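Aromatic-amino-acid transaminase TyrB (Burkholderia cenocepacia K56-2Valvano, PDB 4WD2) probably catalyses, as an aromatic-amino-acid transaminase of the class I and II family, the pyridoxal-phosphate-dependent transfer of amino groups from aromatic amino acids to 2-oxo acids. Local coordinates at residues P72-V77 and S292-Y297; A80-A85 and T105-G110; D168-A173 and E203-V208; I326-Q331 and L388-V393; S332-L337 and R348-R353. One frame throughout, in Å; residues are numbered along the deposited sequence. Where two conformers were deposited one is given.

Contact 1. Residues P72-V77 and S292-Y297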
# COMPACT_ATOMS: atom_id res chain seq x y z
N PRO A 72 -15.36 -0.05 -6.60
CA PRO A 72 -14.49 -0.12 -7.77
C PRO A 72 -13.09 0.41 -7.47
O PRO A 72 -12.88 1.06 -6.44
CB PRO A 72 -15.20 0.77 -8.79
CG PRO A 72 -15.90 1.78 -7.95
CD PRO A 72 -16.38 1.01 -6.74
N TYR A 73 -12.15 0.13 -8.37
CA TYR A 73 -10.80 0.68 -8.25
C TYR A 73 -10.86 2.20 -8.24
O TYR A 73 -11.58 2.81 -9.04
CB TYR A 73 -9.90 0.22 -9.41
CG TYR A 73 -9.55 -1.25 -9.43
CD1 TYR A 73 -8.69 -1.79 -8.48
CD2 TYR A 73 -10.03 -2.09 -10.43
CE1 TYR A 73 -8.35 -3.13 -8.51
CE2 TYR A 73 -9.69 -3.43 -10.47
CZ TYR A 73 -8.85 -3.94 -9.50
OH TYR A 73 -8.50 -5.26 -9.52
N LEU A 74 -10.10 2.79 -7.33
CA LEU A 74 -9.86 4.23 -7.34
C LEU A 74 -8.81 4.53 -8.41
O LEU A 74 -8.13 3.61 -8.87
CB LEU A 74 -9.38 4.71 -5.96
CG LEU A 74 -10.31 4.59 -4.75
CD1 LEU A 74 -9.65 5.19 -3.51
CD2 LEU A 74 -11.64 5.28 -5.01
N PRO A 75 -8.68 5.81 -8.81
CA PRO A 75 -7.55 6.23 -9.65
C PRO A 75 -6.22 5.95 -8.96
O PRO A 75 -6.19 5.85 -7.74
CB PRO A 75 -7.77 7.74 -9.80
CG PRO A 75 -9.22 7.95 -9.57
CD PRO A 75 -9.62 6.92 -8.56
N MET A 76 -5.14 5.83 -9.73
CA MET A 76 -3.81 5.63 -9.15
C MET A 76 -3.49 6.67 -8.08
O MET A 76 -2.90 6.35 -7.05
CB MET A 76 -2.74 5.68 -10.25
CG MET A 76 -2.75 4.46 -11.17
SD MET A 76 -1.53 4.55 -12.51
CE MET A 76 -2.26 5.83 -13.53
N VAL A 77 -3.92 7.91 -8.30
CA VAL A 77 -3.64 8.99 -7.35
C VAL A 77 -4.66 9.03 -6.21
O VAL A 77 -4.55 9.86 -5.32
CB VAL A 77 -3.63 10.37 -8.05
CG1 VAL A 77 -2.47 10.44 -9.02
CG2 VAL A 77 -4.95 10.62 -8.76
N SER A 292 -0.70 -0.40 -7.47
CA SER A 292 -1.70 -0.10 -8.51
C SER A 292 -2.61 1.09 -8.21
O SER A 292 -2.78 1.97 -9.05
CB SER A 292 -2.58 -1.31 -8.82
OG SER A 292 -1.91 -2.26 -9.63
N ASN A 293 -3.21 1.08 -7.02
CA ASN A 293 -4.12 2.15 -6.60
C ASN A 293 -4.45 1.97 -5.12
O ASN A 293 -4.39 0.85 -4.61
CB ASN A 293 -5.39 2.16 -7.46
CG ASN A 293 -5.94 0.78 -7.72
OD1 ASN A 293 -6.59 0.18 -6.86
ND2 ASN A 293 -5.70 0.26 -8.93
N PRO A 294 -4.78 3.08 -4.42
CA PRO A 294 -4.94 3.03 -2.96
C PRO A 294 -6.34 2.60 -2.52
O PRO A 294 -7.22 2.47 -3.36
CB PRO A 294 -4.65 4.46 -2.54
CG PRO A 294 -5.21 5.26 -3.68
CD PRO A 294 -4.95 4.45 -4.93
N GLN A 295 -6.53 2.42 -1.21
CA GLN A 295 -7.78 1.87 -0.68
C GLN A 295 -8.82 2.95 -0.38
O GLN A 295 -8.52 4.14 -0.29
CB GLN A 295 -7.52 1.03 0.58
CG GLN A 295 -7.37 1.82 1.88
CD GLN A 295 -6.02 2.51 2.03
OE1 GLN A 295 -5.34 2.81 1.05
NE2 GLN A 295 -5.63 2.76 3.27
N THR A 296 -10.06 2.49 -0.22
CA THR A 296 -11.21 3.38 -0.24
C THR A 296 -11.68 3.80 1.15
O THR A 296 -11.98 4.96 1.38
CB THR A 296 -12.38 2.71 -0.99
OG1 THR A 296 -12.01 2.50 -2.36
CG2 THR A 296 -13.63 3.57 -0.94
N TYR A 297 -11.73 2.84 2.06
CA TYR A 297 -12.40 3.07 3.34
C TYR A 297 -11.85 4.27 4.11
O TYR A 297 -12.56 5.25 4.32
CB TYR A 297 -12.34 1.81 4.21
CG TYR A 297 -13.15 1.97 5.46
CD1 TYR A 297 -12.55 2.19 6.68
CD2 TYR A 297 -14.54 1.93 5.41
CE1 TYR A 297 -13.30 2.34 7.83
CE2 TYR A 297 -15.30 2.10 6.55
CZ TYR A 297 -14.67 2.30 7.76
OH TYR A 297 -15.42 2.46 8.91
O HOH W 1 -14.13 2.06 -4.36
O HOH W 2 -8.65 1.12 -5.60
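Two extended loops cross at the dimer interface of this fold-type I aminotransferase, their end-to-end directions 126° apart, and no direct hydrogen bond joins them. Water does that work. One molecule is gripped three ways: it accepts from L74 N and donates to N293 OD1 (2.6 Å from the water) and to P294 O, so that a backbone N-H, a buried amide and a backbone carbonyl share one centre. A second water donates to both P72 O and T296 OG1, bridging the other end of the crossing. T296 OG1 is also hydrogen-bonded to G260 O of the second subunit.

The carbon packing is mostly against oxygen atoms. L74 CG, anti to the carbonyl carbon (chi1 -64°), lies 3.6 Å from T296 OG1, while L74 CD1 reaches over the backbone to Q295 O at 3.6 Å. P294 turns its CD into the chain of 72-77, 3.4 Å from P75 O. M76 lays its CG against S292 O.

Aromatic and amide groups meet at Y73. Its OH is hydrogen-bonded to the lysine-bound pyridoxal phosphate of the second subunit, so Y73 reaches the neighbouring active site directly and N293 is second-shell. N293, with CG in the crowded position between backbone N and carbonyl carbon, stands at the edge of the Y73 ring, OD1 3.3 Å from Y73 CD1, the amide plane turned 68° from the ring.

Contact 2. Residues A80-A85 and T105-G110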
# COMPACT_ATOMS: atom_id res chain seq x y z
N ALA A 80 -10.40 11.89 -5.62
CA ALA A 80 -10.23 13.29 -5.98
C ALA A 80 -10.59 14.23 -4.84
O ALA A 80 -9.89 15.22 -4.60
CB ALA A 80 -11.07 13.63 -7.21
N ALA A 81 -11.69 13.94 -4.15
CA ALA A 81 -12.14 14.76 -3.03
C ALA A 81 -11.14 14.72 -1.87
O ALA A 81 -10.89 15.73 -1.23
CB ALA A 81 -13.52 14.30 -2.56
N TYR A 82 -10.57 13.54 -1.63
CA TYR A 82 -9.52 13.38 -0.61
C TYR A 82 -8.29 14.23 -0.93
O TYR A 82 -7.82 14.99 -0.08
CB TYR A 82 -9.13 11.90 -0.50
CG TYR A 82 -8.01 11.55 0.48
CD1 TYR A 82 -6.67 11.62 0.10
CD2 TYR A 82 -8.31 11.10 1.76
CE1 TYR A 82 -5.66 11.27 0.99
CE2 TYR A 82 -7.30 10.75 2.65
CZ TYR A 82 -5.98 10.83 2.26
OH TYR A 82 -4.99 10.47 3.14
N ARG A 83 -7.77 14.09 -2.15
CA ARG A 83 -6.60 14.85 -2.61
C ARG A 83 -6.78 16.36 -2.43
O ARG A 83 -5.87 17.06 -1.97
CB ARG A 83 -6.32 14.55 -4.09
CG ARG A 83 -5.94 13.11 -4.39
CD ARG A 83 -6.03 12.84 -5.88
NE ARG A 83 -5.27 13.83 -6.63
CZ ARG A 83 -5.67 14.37 -7.77
NH1 ARG A 83 -6.83 14.02 -8.31
NH2 ARG A 83 -4.90 15.26 -8.38
N ASP A 84 -7.95 16.86 -2.81
CA ASP A 84 -8.21 18.29 -2.70
C ASP A 84 -8.29 18.73 -1.24
O ASP A 84 -7.76 19.78 -0.87
CB ASP A 84 -9.49 18.65 -3.43
CG ASP A 84 -9.81 20.11 -3.30
OD1 ASP A 84 -9.14 20.92 -3.97
OD2 ASP A 84 -10.73 20.46 -2.52
N ALA A 85 -8.96 17.93 -0.42
CA ALA A 85 -9.09 18.22 1.00
C ALA A 85 -7.72 18.20 1.68
O ALA A 85 -7.40 19.07 2.47
CB ALA A 85 -10.02 17.23 1.66
N THR A 105 -0.79 16.59 -5.84
CA THR A 105 -1.15 15.85 -4.63
C THR A 105 -1.84 14.51 -4.93
O THR A 105 -2.75 14.45 -5.76
CB THR A 105 -2.07 16.68 -3.71
OG1 THR A 105 -1.39 17.86 -3.29
CG2 THR A 105 -2.49 15.88 -2.48
N LEU A 106 -1.40 13.45 -4.25
CA LEU A 106 -2.08 12.16 -4.33
C LEU A 106 -2.24 11.51 -2.96
O LEU A 106 -1.51 11.81 -2.01
CB LEU A 106 -1.33 11.20 -5.26
CG LEU A 106 0.01 10.65 -4.79
CD1 LEU A 106 0.24 9.25 -5.34
CD2 LEU A 106 1.15 11.58 -5.21
N GLN A 107 -3.22 10.62 -2.88
CA GLN A 107 -3.49 9.81 -1.70
C GLN A 107 -2.43 8.72 -1.56
O GLN A 107 -2.04 8.09 -2.54
CB GLN A 107 -4.88 9.19 -1.81
CG GLN A 107 -5.24 8.19 -0.73
CD GLN A 107 -6.50 7.43 -1.07
OE1 GLN A 107 -7.32 7.90 -1.86
NE2 GLN A 107 -6.66 6.24 -0.49
N THR A 108 -1.97 8.49 -0.33
CA THR A 108 -0.91 7.51 -0.09
C THR A 108 -1.24 6.60 1.08
O THR A 108 -2.18 6.85 1.85
CB THR A 108 0.46 8.19 0.19
OG1 THR A 108 0.38 8.93 1.42
CG2 THR A 108 0.84 9.14 -0.95
N LEU A 109 -0.46 5.53 1.21
CA LEU A 109 -0.61 4.59 2.31
C LEU A 109 0.13 5.10 3.55
O LEU A 109 1.26 4.69 3.83
CB LEU A 109 -0.12 3.22 1.89
CG LEU A 109 -0.98 2.68 0.75
CD1 LEU A 109 -0.19 1.74 -0.11
CD2 LEU A 109 -2.21 1.99 1.33
N GLY A 110 -0.52 5.99 4.28
CA GLY A 110 0.08 6.63 5.43
C GLY A 110 1.17 7.59 5.00
O GLY A 110 1.36 7.85 3.82
O HOH W 3 -2.99 17.36 -7.56
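Helix 80-85 lies across strand 105-108 with its axis 7.4 Å away and the two directions 112° apart, and Y82 and R83 carry the contact from the helix side. The close-packed, buried part is formed by Y82 and Q107. The tyrosine CG is anti to the backbone N, and the aliphatic part of Q107 packs on the CD1-CE1 side of the ring, CG above that side of one face and 3.6 Å from Y82 CE1, CB beside it. Q107 is itself extended beyond CG, crosses the ring at about a right angle and carries its OE1 further on over the same face, the amide plane oblique to the ring. Both polar ends are satisfied further on: Y82 OH by G264 O, Q107 NE2 by Q295 O and Q107 OE1 by L79 N.

The R83 side, by contrast, is partly exposed and meets water. Its chain bends at chi3 (52°), turning the guanidinium back so that NE donates to T105 O over 2.7 Å in an almost straight bond, 173° at the hydrogen. The bond lies in the guanidinium plane and in the carbonyl plane. A water accepts from R83 NH2, 3.0 Å away, and from T105 N, tying the arginine to both backbone polar groups of T105.

Strand 103-108 is the outermost strand at its end of the large mixed sheet within the chain, antiparallel to 264-269. Helix 80-91 packs beside it, with Y82 also resting on helix 297-307 and R83 on helix 273-288.

Contact 3. Residues D168-A173 and E203-V208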
# COMPACT_ATOMS: atom_id res chain seq x y z
N ASP A 168 23.31 26.16 14.07
CA ASP A 168 24.44 26.64 13.30
C ASP A 168 25.12 25.49 12.54
O ASP A 168 25.43 25.62 11.35
CB ASP A 168 25.47 27.34 14.19
CG ASP A 168 25.01 28.70 14.68
OD1 ASP A 168 24.05 29.27 14.11
OD2 ASP A 168 25.62 29.22 15.64
N ALA A 169 25.33 24.36 13.21
CA ALA A 169 25.97 23.20 12.59
C ALA A 169 25.07 22.57 11.53
O ALA A 169 25.55 22.14 10.48
CB ALA A 169 26.35 22.17 13.65
N MET A 170 23.77 22.51 11.82
CA MET A 170 22.78 22.03 10.86
C MET A 170 22.78 22.86 9.59
O MET A 170 22.82 22.32 8.48
CB MET A 170 21.38 22.06 11.48
CG MET A 170 20.28 21.78 10.47
SD MET A 170 18.61 22.02 11.09
CE MET A 170 17.67 21.42 9.67
N LEU A 171 22.75 24.19 9.75
CA LEU A 171 22.70 25.11 8.63
C LEU A 171 23.98 25.07 7.79
O LEU A 171 23.94 25.10 6.56
CB LEU A 171 22.44 26.54 9.13
CG LEU A 171 22.13 27.60 8.08
CD1 LEU A 171 20.82 27.29 7.37
CD2 LEU A 171 22.09 29.01 8.69
N ALA A 172 25.13 24.99 8.45
CA ALA A 172 26.41 24.93 7.75
C ALA A 172 26.58 23.62 6.98
O ALA A 172 27.11 23.61 5.86
CB ALA A 172 27.56 25.13 8.73
N ALA A 173 26.14 22.51 7.56
CA ALA A 173 26.22 21.22 6.87
C ALA A 173 25.35 21.22 5.62
O ALA A 173 25.77 20.76 4.55
CB ALA A 173 25.82 20.09 7.80
N GLU A 203 13.18 30.26 8.16
CA GLU A 203 13.45 31.20 7.07
C GLU A 203 14.90 31.14 6.63
O GLU A 203 15.19 31.15 5.42
CB GLU A 203 13.08 32.64 7.45
CG GLU A 203 12.54 33.44 6.27
CD GLU A 203 11.28 32.81 5.69
OE1 GLU A 203 10.44 32.30 6.47
OE2 GLU A 203 11.12 32.83 4.45
N LYS A 204 15.82 31.08 7.60
CA LYS A 204 17.26 31.01 7.29
C LYS A 204 17.63 29.71 6.59
O LYS A 204 18.49 29.70 5.70
CB LYS A 204 18.10 31.16 8.56
CG LYS A 204 17.97 32.51 9.23
CD LYS A 204 18.77 32.53 10.53
CE LYS A 204 18.33 33.67 11.43
NZ LYS A 204 19.13 33.71 12.69
N LEU A 205 17.00 28.62 6.99
CA LEU A 205 17.22 27.34 6.34
C LEU A 205 16.72 27.37 4.90
O LEU A 205 17.37 26.85 4.00
CB LEU A 205 16.55 26.21 7.11
CG LEU A 205 16.79 24.82 6.53
CD1 LEU A 205 18.28 24.51 6.47
CD2 LEU A 205 16.06 23.75 7.34
N ILE A 206 15.56 27.99 4.67
CA ILE A 206 14.99 28.04 3.33
C ILE A 206 15.84 28.91 2.41
O ILE A 206 15.99 28.60 1.23
CB ILE A 206 13.51 28.54 3.35
CG1 ILE A 206 12.62 27.54 4.10
CG2 ILE A 206 12.98 28.72 1.92
CD1 ILE A 206 11.24 28.07 4.46
N ASP A 207 16.41 29.99 2.96
CA ASP A 207 17.37 30.81 2.21
C ASP A 207 18.43 29.93 1.55
O ASP A 207 18.72 30.06 0.37
CB ASP A 207 18.07 31.82 3.13
CG ASP A 207 17.13 32.90 3.66
OD1 ASP A 207 16.03 33.11 3.10
OD2 ASP A 207 17.54 33.59 4.62
N VAL A 208 19.02 29.04 2.35
CA VAL A 208 20.07 28.13 1.91
C VAL A 208 19.56 27.08 0.91
O VAL A 208 20.16 26.88 -0.15
CB VAL A 208 20.71 27.42 3.13
CG1 VAL A 208 21.51 26.21 2.68
CG2 VAL A 208 21.57 28.40 3.92
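L171 pushes its CD1 methyl between L205 and V208 of the adjoining helix, coming within 3.7 Å of both L205 CA and V208 CG2. The methyl is carried there by a chain whose CG is anti to the backbone N (chi1 -170°), so that a CB pointing alongside the other helix still ends in a tip that advances. On the other helix L205 has nearly the same first torsion, and the two leucines meet tip to tip, L171 CD1 3.9 Å from L205 CD1. Helical residues 168-173 and 203-208 run almost parallel, 15° apart, with axes 10.3 Å from each other. They flank one face of the central sheet in the large, cofactor-binding domain typical of fold-type I pyridoxal-phosphate enzymes, and strand 182-186 lies between them in the chain, an alpha-beta-alpha succession. Closer to the sheet, M170 is fully extended, chi3 -174°, and crosses L205 at about a right angle to bring its CE to L205 CD2 at 3.7 Å. Y155 and Y157 of strand 152-159 back this methionine, and L197 touches both M170 and L205. Toward the surface K204 starts in the direction of the other helix, but its extended chain leads the ammonium away, leaving NZ 6.8 Å from D168 OD1.

Contact 4. Residues I326-Q331 and L388-V393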
# COMPACT_ATOMS: atom_id res chain seq x y z
N ILE A 326 -1.20 17.08 25.77
CA ILE A 326 0.24 16.83 25.74
C ILE A 326 1.00 17.99 26.41
O ILE A 326 1.90 17.77 27.22
CB ILE A 326 0.77 16.63 24.30
CG1 ILE A 326 0.20 15.34 23.70
CG2 ILE A 326 2.30 16.57 24.28
CD1 ILE A 326 0.61 15.10 22.27
N ALA A 327 0.62 19.23 26.09
CA ALA A 327 1.29 20.39 26.68
C ALA A 327 1.10 20.43 28.19
O ALA A 327 2.01 20.78 28.93
CB ALA A 327 0.78 21.67 26.04
N ARG A 328 -0.08 20.03 28.65
CA ARG A 328 -0.35 19.94 30.08
C ARG A 328 0.54 18.89 30.74
O ARG A 328 1.05 19.09 31.84
CB ARG A 328 -1.82 19.61 30.34
CG ARG A 328 -2.16 19.54 31.81
CD ARG A 328 -3.65 19.34 32.06
NE ARG A 328 -3.90 19.19 33.49
CZ ARG A 328 -4.06 18.02 34.10
NH1 ARG A 328 -4.01 16.89 33.40
NH2 ARG A 328 -4.28 17.97 35.40
N MET A 329 0.74 17.76 30.06
CA MET A 329 1.60 16.71 30.61
C MET A 329 3.06 17.16 30.63
O MET A 329 3.80 16.83 31.56
CB MET A 329 1.46 15.42 29.80
CG MET A 329 0.11 14.72 29.98
SD MET A 329 -0.22 14.22 31.69
CE MET A 329 -1.24 15.57 32.29
N ARG A 330 3.47 17.92 29.62
CA ARG A 330 4.83 18.46 29.60
C ARG A 330 5.04 19.35 30.82
O ARG A 330 6.05 19.24 31.51
CB ARG A 330 5.09 19.23 28.31
CG ARG A 330 5.26 18.33 27.08
CD ARG A 330 5.68 19.13 25.85
NE ARG A 330 5.95 18.26 24.71
CZ ARG A 330 7.07 17.55 24.56
NH1 ARG A 330 8.02 17.62 25.48
NH2 ARG A 330 7.23 16.78 23.49
N GLN A 331 4.09 20.23 31.08
CA GLN A 331 4.19 21.13 32.23
C GLN A 331 4.12 20.35 33.55
O GLN A 331 4.86 20.65 34.48
CB GLN A 331 3.10 22.20 32.18
CG GLN A 331 3.32 23.36 33.15
CD GLN A 331 4.50 24.24 32.77
OE1 GLN A 331 4.45 24.96 31.76
NE2 GLN A 331 5.57 24.18 33.55
N LEU A 388 1.73 9.79 28.99
CA LEU A 388 1.49 10.38 30.30
C LEU A 388 0.03 10.80 30.48
O LEU A 388 -0.59 11.36 29.58
CB LEU A 388 2.39 11.60 30.50
CG LEU A 388 3.90 11.35 30.54
CD1 LEU A 388 4.66 12.67 30.46
CD2 LEU A 388 4.26 10.61 31.81
N ASN A 389 -0.51 10.52 31.66
CA ASN A 389 -1.83 11.00 32.04
C ASN A 389 -1.85 11.25 33.53
O ASN A 389 -0.83 11.08 34.20
CB ASN A 389 -2.92 10.00 31.62
CG ASN A 389 -2.60 8.58 32.06
OD1 ASN A 389 -2.47 8.31 33.25
ND2 ASN A 389 -2.48 7.67 31.10
N ASP A 390 -3.00 11.65 34.08
CA ASP A 390 -3.07 11.96 35.50
C ASP A 390 -2.77 10.74 36.36
O ASP A 390 -2.34 10.87 37.50
CB ASP A 390 -4.44 12.53 35.86
CG ASP A 390 -4.58 13.98 35.46
OD1 ASP A 390 -3.56 14.69 35.43
OD2 ASP A 390 -5.72 14.40 35.17
N SER A 391 -2.98 9.54 35.82
CA SER A 391 -2.76 8.33 36.59
C SER A 391 -1.27 8.04 36.80
O SER A 391 -0.92 7.34 37.75
CB SER A 391 -3.42 7.12 35.91
OG SER A 391 -2.57 6.58 34.91
N ASN A 392 -0.40 8.57 35.94
CA ASN A 392 1.01 8.19 36.03
C ASN A 392 2.06 9.31 35.99
O ASN A 392 3.24 9.05 36.22
CB ASN A 392 1.33 7.19 34.91
CG ASN A 392 1.15 7.77 33.51
OD1 ASN A 392 1.32 8.98 33.29
ND2 ASN A 392 0.81 6.91 32.56
N VAL A 393 1.65 10.54 35.70
CA VAL A 393 2.64 11.61 35.50
C VAL A 393 3.41 11.91 36.79
O VAL A 393 4.60 12.22 36.74
CB VAL A 393 1.98 12.90 34.93
CG1 VAL A 393 1.02 13.52 35.93
CG2 VAL A 393 3.05 13.90 34.49
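The chain at 388-393 leaves an extended course at L388 and N389 and folds into a tight turn, N389 O accepting from both N392 N and V393 N, beside helical residues 326-331, with M329 and L388 the nearest pair of CA atoms at 6.3 Å. M329 fills the space between the two. Its chain bends at chi2 (-61°) and again at chi3 (97°), so that it slides past L388 in the opposite sense. CG lies 3.5 Å from L388 O, SD settles 3.6 Å from N389 CA and 3.9 Å from L388 CB, and the side chain of V393 closes in on the same sulphur. L388 O is also hydrogen-bonded to R325 NH2.

At the outer rim the contact becomes ionic. R328, extended from CG to NE, reaches across to D390 and donates from NH1 to OD1 over 3.0 Å; a second, weak bond runs from NH2 to the same oxygen. The carboxylate stands at 90° to the guanidinium, with OD1 at the guanidinium edge and approached from above the carboxylate plane, so one oxygen takes both N-H groups in a salt bridge at the exposed surface.

The turn is braced from inside. N392 OD1 accepts from N389 N at 2.9 Å, and N389 OD1 takes a very short bond from S391 OG. N392 holds the N-cap position of helix 393-405 without a capping bond from its side chain. The arrangement thus joins long helix 309-338 to the turn that starts the C-terminal helix, in the small domain of a fold-type I aminotransferase.

Contact 5. Residues S332-L337 and R348-R353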
# COMPACT_ATOMS: atom_id res chain seq x y z
N SER A 332 3.25 19.33 33.61
CA SER A 332 3.08 18.53 34.83
C SER A 332 4.34 17.75 35.18
O SER A 332 4.73 17.71 36.35
CB SER A 332 1.90 17.56 34.69
OG SER A 332 0.68 18.26 34.51
N ILE A 333 4.98 17.13 34.19
CA ILE A 333 6.20 16.38 34.47
C ILE A 333 7.33 17.36 34.79
O ILE A 333 8.11 17.12 35.71
CB ILE A 333 6.61 15.43 33.30
CG1 ILE A 333 7.64 14.41 33.79
CG2 ILE A 333 7.13 16.18 32.09
CD1 ILE A 333 7.90 13.30 32.81
N HIS A 334 7.39 18.49 34.08
CA HIS A 334 8.37 19.53 34.38
C HIS A 334 8.29 19.96 35.84
O HIS A 334 9.30 19.95 36.55
CB HIS A 334 8.16 20.76 33.47
CG HIS A 334 9.00 21.94 33.84
ND1 HIS A 334 8.65 22.82 34.84
CD2 HIS A 334 10.19 22.38 33.35
CE1 HIS A 334 9.58 23.75 34.95
NE2 HIS A 334 10.52 23.51 34.06
N ASP A 335 7.10 20.32 36.29
CA ASP A 335 6.91 20.78 37.66
C ASP A 335 7.19 19.67 38.66
O ASP A 335 7.71 19.93 39.74
CB ASP A 335 5.49 21.32 37.85
CG ASP A 335 5.20 22.55 37.01
OD1 ASP A 335 6.14 23.09 36.39
OD2 ASP A 335 4.03 22.97 36.97
N GLY A 336 6.84 18.44 38.30
CA GLY A 336 7.14 17.29 39.14
C GLY A 336 8.63 17.06 39.33
O GLY A 336 9.08 16.64 40.40
N LEU A 337 9.41 17.31 38.27
CA LEU A 337 10.86 17.14 38.30
C LEU A 337 11.55 18.26 39.07
O LEU A 337 12.63 18.06 39.63
CB LEU A 337 11.41 17.11 36.87
CG LEU A 337 11.09 15.86 36.06
CD1 LEU A 337 11.32 16.10 34.58
CD2 LEU A 337 11.93 14.69 36.56
N ARG A 348 14.01 21.27 28.70
CA ARG A 348 13.74 20.45 27.52
C ARG A 348 12.31 19.92 27.51
O ARG A 348 11.71 19.82 26.44
CB ARG A 348 14.74 19.29 27.42
CG ARG A 348 14.58 18.17 28.45
CD ARG A 348 15.60 17.07 28.22
NE ARG A 348 16.97 17.56 28.38
CZ ARG A 348 18.04 17.05 27.78
NH1 ARG A 348 17.92 16.02 26.96
NH2 ARG A 348 19.23 17.59 28.00
N TYR A 349 11.76 19.59 28.68
CA TYR A 349 10.42 19.00 28.76
C TYR A 349 9.31 19.94 28.29
O TYR A 349 8.28 19.48 27.82
CB TYR A 349 10.13 18.53 30.18
CG TYR A 349 10.93 17.31 30.54
CD1 TYR A 349 10.49 16.04 30.19
CD2 TYR A 349 12.15 17.44 31.19
CE1 TYR A 349 11.24 14.92 30.49
CE2 TYR A 349 12.91 16.32 31.50
CZ TYR A 349 12.44 15.07 31.15
OH TYR A 349 13.19 13.96 31.47
N VAL A 350 9.53 21.24 28.41
CA VAL A 350 8.52 22.20 27.98
C VAL A 350 8.92 22.88 26.67
O VAL A 350 8.07 23.48 26.00
CB VAL A 350 8.25 23.27 29.06
CG1 VAL A 350 7.44 22.68 30.21
CG2 VAL A 350 9.56 23.86 29.57
N LYS A 351 10.20 22.79 26.31
CA LYS A 351 10.72 23.38 25.08
C LYS A 351 10.55 22.43 23.90
O LYS A 351 10.25 22.85 22.78
CB LYS A 351 12.20 23.75 25.23
N GLN A 352 10.74 21.14 24.14
CA GLN A 352 10.52 20.16 23.09
C GLN A 352 9.02 20.06 22.82
O GLN A 352 8.20 20.51 23.62
CB GLN A 352 11.12 18.81 23.49
CG GLN A 352 12.65 18.86 23.54
CD GLN A 352 13.27 17.61 24.10
OE1 GLN A 352 12.57 16.72 24.58
NE2 GLN A 352 14.59 17.53 24.04
N ARG A 353 8.66 19.50 21.67
CA ARG A 353 7.27 19.55 21.22
C ARG A 353 6.80 18.26 20.54
O ARG A 353 7.60 17.50 20.01
CB ARG A 353 7.07 20.72 20.26
CG ARG A 353 7.16 22.09 20.91
CD ARG A 353 6.54 23.15 20.02
NE ARG A 353 7.01 23.04 18.65
CZ ARG A 353 6.53 23.75 17.63
NH1 ARG A 353 5.55 24.63 17.84
NH2 ARG A 353 7.02 23.59 16.41
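The hydrophobic core of the small domain, where the end of long helix 309-338 meets short helix 348-351 and C-terminal helix 393-405, contains this contact. Y349 is its centre. With CG anti to the carbonyl carbon, the ring presents a face to L337, whose CD1 methyl sits 3.8 Å from the ring centroid and 23° off the normal, a CH-pi contact displaced toward the rim; the nearest ring atom is Y349 CE2, 3.5 Å from L337 CD1. One turn earlier, I333 brings its CG2 methyl to within 3.9 Å of Y349 CD1. Thus two residues spaced i and i+4 on one helix both reach the same ring, L337 over a face and I333 at CD1. I400 of helix 393-405 touches both Y349 and L337, and V396 touches I333, so the third helix completes the packing.

Toward the surface, V350 meets H334. The valine CG1 lies 3.9 Å from H334 CB and a little further from its CG, while CG2 comes near CD2, the two side chains crossing obliquely. H334 has CG anti to the backbone N (chi1 172°), and its ring is turned so that ND1 donates to D335 OD1 over 3.0 Å.

That last bond is close to straight, 167° at the hydrogen, lies near the imidazole plane and uses the anti lone pair of OD1, which also accepts from Q331 NE2. The carboxylate would therefore be expected to fix the ring's rotation and may stabilise a protonated imidazole, while the contact between the segments remains wholly apolar.

In the fold
Contacts 1 and 2 adjoin, their centres 10 Å apart, and contact 2 is nested along the chain inside the loop closed by contact 1; V77 O to Q107 N and Q295 O to Q107 NE2 are probable hydrogen bonds between them. Contact 3, nested in the same loop, lies about 39 Å from contact 1 between centres, on helices of the large domain. Contacts 4 and 5 come later in the chain, contact 5 nested inside the loop of contact 4; 9 Å apart between centres, they share helix 309-338 and meet where R330 NH1 approaches Y349 O. Their centres lie 40 Å or more from that of contact 1, so the dimer interface and the small-domain contacts lie on opposite sides of the chain's centre.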